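Local coordinates for protein beta-glucosidase (Chaetomella raphigera, PDB 6JXG) that probably hydrolyses terminal, non-reducing beta-D-glucosyl residues with release of beta-D-glucose, as a secreted family 3 glycoside hydrolase of cellulose degradation, at residues R64-V69 / K99-N104; C55-D58 / G62-F65. All coordinates share one frame; numbering follows the deposited sequence.

Interaction 1. Residues R64-V69 / K99-N104; sequences RFVQNV and KALGIN. With NAG (2-acetamido-2-deoxy-beta-D-glucopyranose), chain B.
Val66 and Leu101 are where the two backbones come nearest, and even there their CA atoms stand 9.0 Å apart, so only side chains bridge the gap. Residues 64-69 form an irregular loop between strand 55-57 and helix 75-79. Residues 99-104 include the end of helix 84-100, where Gly102 leaves helical geometry with a positive phi of 82° in a Schellman motif; its N bonds back to Lys99 O at 2.9 Å.

Leu101, the last residue before that glycine, carries the contact from the helix side. Its CG stands anti to the carbonyl carbon (chi1 -68°), and the CD1 methyl does the touching. Val66 meets it tip to tip: CG1 of Val66, anti to its own backbone N, comes within 3.9 Å of Leu101 CD1. Val69 approaches across the leucine at about a right angle, with Val69 CG1 4.0 Å from the same Leu101 CD1. One leucine methyl thus touches two valines whose chain turns at Asn68 between them. Trp306 lies against Val66 and also takes up the carbonyl of Leu101 through its indole NE1.

The loop's other side bears sugar. Asn68 ND2 is bonded covalently to C1 of the N-acetylglucosamine, and the acetamido methyl C8 of that sugar lies 3.8 Å from Gln67 CB. The Gln67 amide folds back on its own loop, NE2 giving a weak bond to Phe65 O.

Between the segments the chemistry is purely apolar and small, some 100 Å² in all. Buried methyl groups hold the loop against the helix end by dispersion and the exclusion of water, while the polar and glycosylated residues of the same loop find their partners away from the helix.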
# COMPACT_ATOMS: atom_id res chain seq x y z
N ARG A 64 8.14 12.06 6.48
CA ARG A 64 9.32 11.56 7.18
C ARG A 64 10.19 12.74 7.75
O ARG A 64 10.25 13.82 7.15
CB ARG A 64 10.13 10.72 6.23
CG ARG A 64 11.21 9.87 6.89
CD ARG A 64 11.96 9.12 5.77
NE ARG A 64 13.05 8.39 6.39
CZ ARG A 64 14.13 7.91 5.73
NH1 ARG A 64 14.29 8.05 4.42
NH2 ARG A 64 15.05 7.29 6.45
N PHE A 65 10.74 12.51 8.93
CA PHE A 65 11.71 13.36 9.66
C PHE A 65 11.05 14.57 10.37
O PHE A 65 11.41 14.92 11.51
CB PHE A 65 12.90 13.83 8.77
CG PHE A 65 13.75 12.71 8.21
CD1 PHE A 65 14.48 11.87 9.05
CD2 PHE A 65 13.89 12.51 6.86
CE1 PHE A 65 15.28 10.86 8.56
CE2 PHE A 65 14.73 11.48 6.38
CZ PHE A 65 15.42 10.67 7.23
N VAL A 66 10.15 15.26 9.70
CA VAL A 66 9.58 16.50 10.21
C VAL A 66 8.67 16.27 11.43
O VAL A 66 7.88 15.32 11.49
CB VAL A 66 8.79 17.18 9.08
CG1 VAL A 66 8.22 18.51 9.51
CG2 VAL A 66 9.66 17.37 7.87
N GLN A 67 8.80 17.15 12.43
CA GLN A 67 8.01 17.06 13.59
C GLN A 67 6.61 17.68 13.35
O GLN A 67 6.38 18.44 12.35
CB GLN A 67 8.71 17.71 14.80
CG GLN A 67 10.06 17.18 15.12
CD GLN A 67 10.01 15.69 15.29
OE1 GLN A 67 9.26 15.23 16.12
NE2 GLN A 67 10.73 14.92 14.46
N ASN A 68 5.69 17.33 14.26
CA ASN A 68 4.31 17.86 14.21
C ASN A 68 3.65 17.54 12.89
O ASN A 68 3.00 18.37 12.30
CB ASN A 68 4.29 19.35 14.41
CG ASN A 68 4.20 19.73 15.85
OD1 ASN A 68 3.59 19.01 16.67
ND2 ASN A 68 4.82 20.84 16.20
N VAL A 69 3.78 16.26 12.50
CA VAL A 69 3.05 15.74 11.38
C VAL A 69 2.25 14.48 11.87
O VAL A 69 2.43 14.01 12.97
CB VAL A 69 4.00 15.34 10.23
CG1 VAL A 69 4.84 16.51 9.81
CG2 VAL A 69 4.88 14.17 10.62
N LYS A 99 1.87 19.79 1.31
CA LYS A 99 1.78 21.13 0.75
C LYS A 99 2.11 22.21 1.78
O LYS A 99 2.84 23.18 1.50
CB LYS A 99 0.38 21.40 0.15
CG LYS A 99 0.19 22.88 -0.20
CD LYS A 99 -0.84 23.13 -1.31
CE LYS A 99 -1.00 24.66 -1.56
NZ LYS A 99 -2.43 25.06 -1.92
N ALA A 100 1.52 22.05 2.97
CA ALA A 100 1.66 23.06 4.01
C ALA A 100 3.15 23.21 4.44
O ALA A 100 3.56 24.28 4.87
CB ALA A 100 0.75 22.72 5.18
N LEU A 101 3.93 22.13 4.33
CA LEU A 101 5.37 22.13 4.53
C LEU A 101 6.23 22.54 3.32
O LEU A 101 7.44 22.53 3.43
CB LEU A 101 5.77 20.70 4.94
CG LEU A 101 5.24 20.32 6.34
CD1 LEU A 101 5.59 18.87 6.70
CD2 LEU A 101 5.69 21.22 7.46
N GLY A 102 5.61 22.78 2.17
CA GLY A 102 6.29 23.22 0.99
C GLY A 102 6.91 22.04 0.25
O GLY A 102 7.72 22.21 -0.62
N ILE A 103 6.46 20.83 0.58
CA ILE A 103 6.94 19.62 -0.14
C ILE A 103 6.36 19.59 -1.52
O ILE A 103 5.12 19.61 -1.71
CB ILE A 103 6.63 18.35 0.67
CG1 ILE A 103 7.41 18.39 1.95
CG2 ILE A 103 6.96 17.07 -0.14
CD1 ILE A 103 7.10 17.34 2.94
N ASN A 104 7.22 19.52 -2.55
CA ASN A 104 6.70 19.44 -3.89
C ASN A 104 6.19 18.03 -4.32
O ASN A 104 5.10 17.91 -4.93
CB ASN A 104 7.67 19.98 -4.95
CG ASN A 104 7.91 21.50 -4.81
OD1 ASN A 104 7.09 22.39 -5.26
ND2 ASN A 104 8.95 21.81 -4.14
C1 NAG B . 4.76 21.33 17.55
C2 NAG B . 6.02 22.00 18.09
C3 NAG B . 5.69 22.65 19.42
C4 NAG B . 4.59 23.66 19.18
C5 NAG B . 3.40 22.85 18.72
C6 NAG B . 2.09 23.60 18.55
C7 NAG B . 8.17 21.01 17.53
C8 NAG B . 9.21 19.95 17.77
N2 NAG B . 7.09 21.03 18.28
O3 NAG B . 6.86 23.29 19.88
O4 NAG B . 4.34 24.37 20.38
O5 NAG B . 3.75 22.33 17.47
O6 NAG B . 2.47 24.75 17.84
O7 NAG B . 8.34 21.85 16.66

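Interaction 2. Residues C55-D58 / G62-F65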
# COMPACT_ATOMS: atom_id res chain seq x y z
N CYS A 55 11.33 20.03 -3.75
CA CYS A 55 11.50 19.28 -2.50
C CYS A 55 10.79 17.93 -2.68
O CYS A 55 9.56 17.90 -2.93
CB CYS A 55 10.90 20.07 -1.33
SG CYS A 55 10.82 19.12 0.25
N TYR A 56 11.59 16.85 -2.56
CA TYR A 56 11.09 15.48 -2.63
C TYR A 56 11.22 14.90 -1.23
O TYR A 56 12.35 14.86 -0.66
CB TYR A 56 11.97 14.68 -3.58
CG TYR A 56 11.93 15.05 -5.06
CD1 TYR A 56 11.31 14.22 -6.01
CD2 TYR A 56 12.57 16.15 -5.52
CE1 TYR A 56 11.31 14.56 -7.31
CE2 TYR A 56 12.55 16.52 -6.84
CZ TYR A 56 11.94 15.70 -7.76
OH TYR A 56 11.96 16.06 -9.08
N GLN A 57 10.10 14.44 -0.68
CA GLN A 57 10.08 14.00 0.70
C GLN A 57 9.35 12.64 0.86
O GLN A 57 8.25 12.44 0.33
CB GLN A 57 9.47 15.05 1.64
CG GLN A 57 9.75 14.79 3.12
CD GLN A 57 11.19 15.16 3.49
OE1 GLN A 57 11.96 15.71 2.67
NE2 GLN A 57 11.56 14.88 4.74
N ASP A 58 9.97 11.75 1.62
CA ASP A 58 9.29 10.50 2.08
C ASP A 58 8.17 10.87 3.10
O ASP A 58 8.15 12.00 3.67
CB ASP A 58 10.28 9.58 2.77
CG ASP A 58 11.21 8.85 1.83
OD1 ASP A 58 10.71 8.43 0.79
OD2 ASP A 58 12.43 8.71 2.16
N GLY A 62 3.06 9.22 5.79
CA GLY A 62 3.26 10.44 6.55
C GLY A 62 4.58 11.08 6.20
O GLY A 62 5.48 10.43 5.59
N ILE A 63 4.74 12.33 6.64
CA ILE A 63 5.96 13.08 6.28
C ILE A 63 7.09 12.54 7.13
O ILE A 63 6.98 12.49 8.40
CB ILE A 63 5.82 14.57 6.62
CG1 ILE A 63 4.49 15.16 6.13
CG2 ILE A 63 7.04 15.32 6.06
CD1 ILE A 63 4.17 14.92 4.67
N ARG A 64 8.14 12.06 6.48
CA ARG A 64 9.32 11.56 7.18
C ARG A 64 10.19 12.74 7.75
O ARG A 64 10.25 13.82 7.15
CB ARG A 64 10.13 10.72 6.23
CG ARG A 64 11.21 9.87 6.89
CD ARG A 64 11.96 9.12 5.77
NE ARG A 64 13.05 8.39 6.39
CZ ARG A 64 14.13 7.91 5.73
NH1 ARG A 64 14.29 8.05 4.42
NH2 ARG A 64 15.05 7.29 6.45
N PHE A 65 10.74 12.51 8.93
CA PHE A 65 11.71 13.36 9.66
C PHE A 65 11.05 14.57 10.37
O PHE A 65 11.41 14.92 11.51
CB PHE A 65 12.90 13.83 8.77
CG PHE A 65 13.75 12.71 8.21
CD1 PHE A 65 14.48 11.87 9.05
CD2 PHE A 65 13.89 12.51 6.86
CE1 PHE A 65 15.28 10.86 8.56
CE2 PHE A 65 14.73 11.48 6.38
CZ PHE A 65 15.42 10.67 7.23
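Gly62 comes close to Asp58, though their carbonyl oxygens are merely near each other, with no bond between them; its phi and psi, 158° and 167°, would press a CB against the preceding carbonyl.

Ile63 follows. Its CA makes a CA-H...O contact with Asp58 O, and its CG2 methyl crosses the Gln57 chain to touch CG at 4.0 Å.

Arg64 is gripped three times. Its backbone N donates an almost straight bond to Asp58 O, 2.8 Å long, and its own carbonyl O receives Gln57 NE2 at 2.9 Å, from above the carbonyl plane. The arginine chain runs out fully extended from CG to NE alongside Asp58, CD packing 3.5 Å from Asp58 CB, until NH1 reaches Asp58 OD2 at 3.0 Å. This salt bridge is one-armed: the carboxylate oxygen is met on its anti side, near the guanidinium plane, with the two planes 38° apart. NH2 pairs with Asp371.

The Phe65 ring lies nearly parallel to the guanidinium and displaced from it, CZ above the guanidinium face toward its rim and Arg64 CG over the ring's own face, while Gln57 NE2 sits at the ring's edge near CD2. An alanine in place of Gln57 removes the amide and CG, which would probably leave the Arg64 carbonyl without this donor and open a gap beside Ile63 CG2.

Strand 55-57 runs parallel to strand 105-106 in the sheet of the N-terminal, TIM-barrel-clan domain. The contact folds the loop that leaves this strand's C-terminal end back against that end, where such barrels usually place their active site.

Both contacts are buried and hold the same loop, sharing Arg64 and Phe65, with centres about 6 Å apart. Interaction 2 fixes the loop's start to the strand it has just left, using backbone and amide bonds plus a charged pair. Interaction 1 takes the loop further on and rests it against the end of helix 84-100 through methyl groups alone, over less than half the buried area. Ile103, of segment 99-104 though not touching 64-69, packs its CD1 on Gln57 CB and Ile63 CG2. The polar contact faces Asp371 and Tyr444 of the C-terminal domain, whereas the apolar one includes the glycosylated Asn68 in its own loop segment.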